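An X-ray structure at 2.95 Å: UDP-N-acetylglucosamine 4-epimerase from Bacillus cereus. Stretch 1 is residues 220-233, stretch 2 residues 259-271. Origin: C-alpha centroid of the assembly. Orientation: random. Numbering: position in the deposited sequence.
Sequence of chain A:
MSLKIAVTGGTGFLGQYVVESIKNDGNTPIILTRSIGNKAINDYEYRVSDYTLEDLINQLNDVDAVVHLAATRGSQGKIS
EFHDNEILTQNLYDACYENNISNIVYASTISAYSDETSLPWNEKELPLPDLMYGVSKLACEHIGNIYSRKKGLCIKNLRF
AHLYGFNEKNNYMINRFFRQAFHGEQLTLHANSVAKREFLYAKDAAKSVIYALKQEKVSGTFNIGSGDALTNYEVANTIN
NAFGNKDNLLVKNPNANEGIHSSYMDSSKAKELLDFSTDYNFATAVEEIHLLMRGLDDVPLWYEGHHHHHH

Stretch 1 220-233: GTFNIGSGDALTNY
Stretch 2, residues 259-271: GIHSSYMDSSKAK

Three hydrogen bonds, one of them weak, tie the strand 220-224 and the loop after it to the start of a helix in the second stretch. The shortest runs from Lys269 NZ to Thr221 O, 2.8 Å. Lys269 lies in the first turn of the helix (268-271, continuing beyond), with CA-to-CB toward the strand, chi1 and chi2 both t (-166° and -156°), chi3 at -95° and chi4 t, so its long chain brings the ammonium group to a backbone carbonyl. Ser267, just before the helix, supplies the other two bonds. Its OG, with chi1 m (-63°), accepts from Gly225 N at 2.9 Å (N-H...O angle 145°) and donates weakly to Asn223 O at 3.5 Å. A small hydroxyl thus serves two backbone groups where the strand ends. Gly225 (phi/psi -99/175) suits this spot, since an ideal CB there would lie 2.9 Å from Ser267 OG, a clash, and 3.2 Å from Met265 CE.

Within the second stretch, Asp266 points away from the strand with chi1 t; its OD1 accepts from Ser268 OG at 2.6 Å and from Ser268 N at 3.0 Å, bracing the chain as it enters the helix. Lys271 N donates to Ser267 O at 3.2 Å.

The register follows from the nearest CA pairs: Phe222 CA to Ala270 CA is 5.8 Å, Asn223 CA to Ser267 CA 5.3 Å, Ala229 CA to Tyr264 CA 5.8 Å, and Asn232 CA to Ile260 CA 9.5 Å. As the first stretch advances, its partners therefore come progressively earlier in the second. The strand is extended, from -131/126 at Thr221 to -112/83 at Ile224; a cis peptide precedes Asp228.

Packing completes the contact, which buries 604 Å² in total. Asn223, buried with chi1 m, points toward the loop and is covered most extensively. Selenomethionine Met265 (m, t, m) folds its flexible chain inward, bringing CE to 3.5 Å from Gly225 N. Ala270 is small enough for its CB to sit 3.4 Å from Asn223 O and 3.9 Å from Ile224 CD1 (Ile224 m, m). The Phe222 ring (chi1 -45°, chi2 89°) meets the aliphatic part of Lys269 obliquely, CD2 to CD 3.3 Å.

Farther along, Ala229 (-85/122) points toward Tyr264, their CB atoms 3.5 Å apart; Tyr264 is extended (-154/164) with chi1 p. Beyond this, Asn232 (chi1 m), at the start of a helix, places OD1 3.2 Å from Ile260 CD1; that OD1 is hydrogen-bonded elsewhere in the structure.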

# COMPACT_ATOMS: atom_id res chain seq x y z
N GLY A 220 16.36 -3.19 0.22
CA GLY A 220 15.50 -3.12 1.39
C GLY A 220 14.70 -1.82 1.54
O GLY A 220 14.48 -1.08 0.59
N THR A 221 14.27 -1.55 2.77
CA THR A 221 13.51 -0.34 3.04
C THR A 221 14.00 0.48 4.25
O THR A 221 14.15 -0.04 5.36
CB THR A 221 12.03 -0.68 3.13
OG1 THR A 221 11.64 -1.24 1.87
CG2 THR A 221 11.20 0.56 3.39
N PHE A 222 14.27 1.76 4.01
CA PHE A 222 14.85 2.61 5.03
C PHE A 222 14.07 3.92 5.28
O PHE A 222 13.64 4.57 4.34
CB PHE A 222 16.28 2.95 4.64
CG PHE A 222 17.08 1.77 4.16
CD1 PHE A 222 17.09 1.42 2.82
CD2 PHE A 222 17.85 1.03 5.04
CE1 PHE A 222 17.83 0.36 2.38
CE2 PHE A 222 18.59 -0.05 4.60
CZ PHE A 222 18.58 -0.37 3.28
N ASN A 223 13.90 4.29 6.55
CA ASN A 223 13.37 5.60 6.90
C ASN A 223 14.49 6.60 6.69
O ASN A 223 15.59 6.42 7.22
CB ASN A 223 12.94 5.68 8.36
CG ASN A 223 11.77 4.78 8.68
OD1 ASN A 223 11.51 4.48 9.85
ND2 ASN A 223 11.06 4.35 7.66
N ILE A 224 14.23 7.66 5.94
CA ILE A 224 15.19 8.76 5.87
C ILE A 224 14.63 10.01 6.54
O ILE A 224 14.08 10.89 5.88
CB ILE A 224 15.64 9.09 4.43
CG1 ILE A 224 16.08 7.83 3.67
CG2 ILE A 224 16.76 10.11 4.46
CD1 ILE A 224 17.38 7.21 4.16
N GLY A 225 14.75 10.07 7.86
CA GLY A 225 14.35 11.23 8.64
C GLY A 225 15.52 12.13 8.99
O GLY A 225 16.67 11.79 8.73
N SER A 226 15.22 13.27 9.60
CA SER A 226 16.24 14.28 9.89
C SER A 226 16.67 14.31 11.35
O SER A 226 17.84 14.58 11.65
CB SER A 226 15.74 15.66 9.49
OG SER A 226 14.47 15.90 10.07
N GLY A 227 15.75 14.05 12.28
CA GLY A 227 16.07 14.28 13.67
C GLY A 227 14.92 14.15 14.66
O GLY A 227 14.83 13.09 15.30
N ASP A 228 14.05 15.15 14.85
CA ASP A 228 13.99 16.49 14.23
C ASP A 228 12.51 16.78 13.90
O ASP A 228 12.18 17.46 12.91
CB ASP A 228 14.88 16.69 13.00
CG ASP A 228 15.12 18.17 12.67
OD1 ASP A 228 16.29 18.63 12.74
OD2 ASP A 228 14.15 18.88 12.34
N ALA A 229 11.63 16.25 14.75
CA ALA A 229 10.19 16.49 14.64
C ALA A 229 9.78 17.79 15.34
O ALA A 229 10.01 17.95 16.53
CB ALA A 229 9.43 15.33 15.24
N LEU A 230 9.17 18.70 14.58
CA LEU A 230 8.81 20.01 15.10
C LEU A 230 7.30 20.24 15.18
O LEU A 230 6.54 19.64 14.44
CB LEU A 230 9.44 21.10 14.23
CG LEU A 230 10.94 21.06 13.96
CD1 LEU A 230 11.42 22.36 13.33
CD2 LEU A 230 11.70 20.77 15.24
N THR A 231 6.88 21.10 16.10
CA THR A 231 5.51 21.61 16.09
C THR A 231 5.43 22.82 15.17
O THR A 231 6.44 23.47 14.89
CB THR A 231 5.03 22.03 17.49
OG1 THR A 231 5.79 23.16 17.95
CG2 THR A 231 5.16 20.88 18.47
N ASN A 232 4.22 23.12 14.71
CA ASN A 232 4.02 24.25 13.80
C ASN A 232 4.48 25.56 14.42
O ASN A 232 5.02 26.43 13.75
CB ASN A 232 2.57 24.33 13.33
CG ASN A 232 2.23 23.24 12.33
OD1 ASN A 232 1.08 23.07 11.94
ND2 ASN A 232 3.26 22.50 11.89
N TYR A 233 4.26 25.68 15.73
CA TYR A 233 4.77 26.82 16.48
C TYR A 233 6.30 26.90 16.36
O TYR A 233 6.85 27.96 16.05
CB TYR A 233 4.28 26.75 17.93
CG TYR A 233 4.79 27.86 18.84
CD1 TYR A 233 5.91 27.66 19.63
CD2 TYR A 233 4.15 29.08 18.92
CE1 TYR A 233 6.39 28.65 20.47
CE2 TYR A 233 4.62 30.08 19.75
CZ TYR A 233 5.74 29.86 20.53
OH TYR A 233 6.24 30.84 21.37
N GLY A 259 -6.61 19.36 13.58
CA GLY A 259 -6.58 18.98 12.18
C GLY A 259 -5.22 18.40 11.81
O GLY A 259 -4.95 18.08 10.65
N ILE A 260 -4.36 18.26 12.81
CA ILE A 260 -2.97 17.89 12.57
C ILE A 260 -2.56 16.70 13.41
O ILE A 260 -2.88 16.64 14.59
CB ILE A 260 -2.04 19.07 12.87
CG1 ILE A 260 -2.59 20.34 12.22
CG2 ILE A 260 -0.64 18.78 12.37
CD1 ILE A 260 -1.53 21.30 11.73
N HIS A 261 -1.85 15.76 12.80
CA HIS A 261 -1.36 14.59 13.53
C HIS A 261 0.17 14.53 13.55
O HIS A 261 0.84 15.15 12.72
CB HIS A 261 -1.97 13.30 12.96
CG HIS A 261 -3.46 13.24 13.10
ND1 HIS A 261 -4.33 13.58 12.07
CD2 HIS A 261 -4.25 12.91 14.15
CE1 HIS A 261 -5.58 13.44 12.48
NE2 HIS A 261 -5.56 13.03 13.74
N SER A 262 0.73 13.81 14.52
CA SER A 262 2.18 13.67 14.61
C SER A 262 2.75 12.69 13.59
O SER A 262 2.17 11.64 13.34
CB SER A 262 2.59 13.23 16.02
OG SER A 262 2.65 14.33 16.89
N SER A 263 3.88 13.05 12.99
CA SER A 263 4.60 12.09 12.15
C SER A 263 6.11 12.30 12.18
O SER A 263 6.63 13.32 11.75
CB SER A 263 4.07 12.07 10.71
OG SER A 263 4.08 13.35 10.11
N TYR A 264 6.82 11.31 12.72
CA TYR A 264 8.27 11.32 12.71
C TYR A 264 8.77 9.90 12.77
O TYR A 264 8.03 8.99 13.12
CB TYR A 264 8.84 12.15 13.86
CG TYR A 264 8.25 11.88 15.23
CD1 TYR A 264 7.19 12.64 15.71
CD2 TYR A 264 8.77 10.88 16.06
CE1 TYR A 264 6.65 12.42 16.95
CE2 TYR A 264 8.23 10.65 17.31
CZ TYR A 264 7.17 11.43 17.76
OH TYR A 264 6.63 11.24 19.01
N MSE A 265 10.04 9.70 12.44
CA MSE A 265 10.59 8.36 12.36
C MSE A 265 11.89 8.18 13.09
O MSE A 265 12.67 9.11 13.26
CB MSE A 265 10.83 7.96 10.90
CG MSE A 265 9.61 7.94 10.03
SE MSE A 265 10.12 7.92 8.16
CE MSE A 265 11.30 9.49 8.16
N ASP A 266 12.12 6.93 13.47
CA ASP A 266 13.39 6.44 13.95
C ASP A 266 14.24 6.07 12.73
O ASP A 266 13.86 5.20 11.94
CB ASP A 266 13.10 5.22 14.80
CG ASP A 266 14.33 4.51 15.24
OD1 ASP A 266 15.42 4.97 14.87
OD2 ASP A 266 14.20 3.49 15.96
N SER A 267 15.37 6.74 12.54
CA SER A 267 16.19 6.47 11.36
C SER A 267 17.50 5.72 11.66
O SER A 267 18.47 5.82 10.90
CB SER A 267 16.48 7.76 10.60
OG SER A 267 15.28 8.34 10.12
N SER A 268 17.50 4.98 12.76
CA SER A 268 18.61 4.10 13.11
C SER A 268 19.12 3.34 11.88
O SER A 268 20.25 3.55 11.44
CB SER A 268 18.17 3.09 14.17
OG SER A 268 17.64 3.73 15.31
N LYS A 269 18.27 2.46 11.34
CA LYS A 269 18.67 1.60 10.24
C LYS A 269 19.45 2.33 9.16
O LYS A 269 20.49 1.87 8.72
CB LYS A 269 17.45 0.91 9.62
CG LYS A 269 17.82 -0.25 8.72
CD LYS A 269 16.75 -0.56 7.69
CE LYS A 269 15.81 -1.66 8.13
NZ LYS A 269 15.06 -2.20 6.98
N ALA A 270 18.96 3.48 8.72
CA ALA A 270 19.67 4.25 7.71
C ALA A 270 21.06 4.64 8.21
O ALA A 270 22.01 4.70 7.44
CB ALA A 270 18.88 5.49 7.32
N LYS A 271 21.16 4.91 9.50
CA LYS A 271 22.40 5.39 10.09
C LYS A 271 23.52 4.33 10.10
O LYS A 271 24.68 4.64 9.83
CB LYS A 271 22.11 5.91 11.50
CG LYS A 271 23.26 6.60 12.20
CD LYS A 271 22.71 7.60 13.22
CE LYS A 271 23.61 7.70 14.44
NZ LYS A 271 25.05 7.80 14.06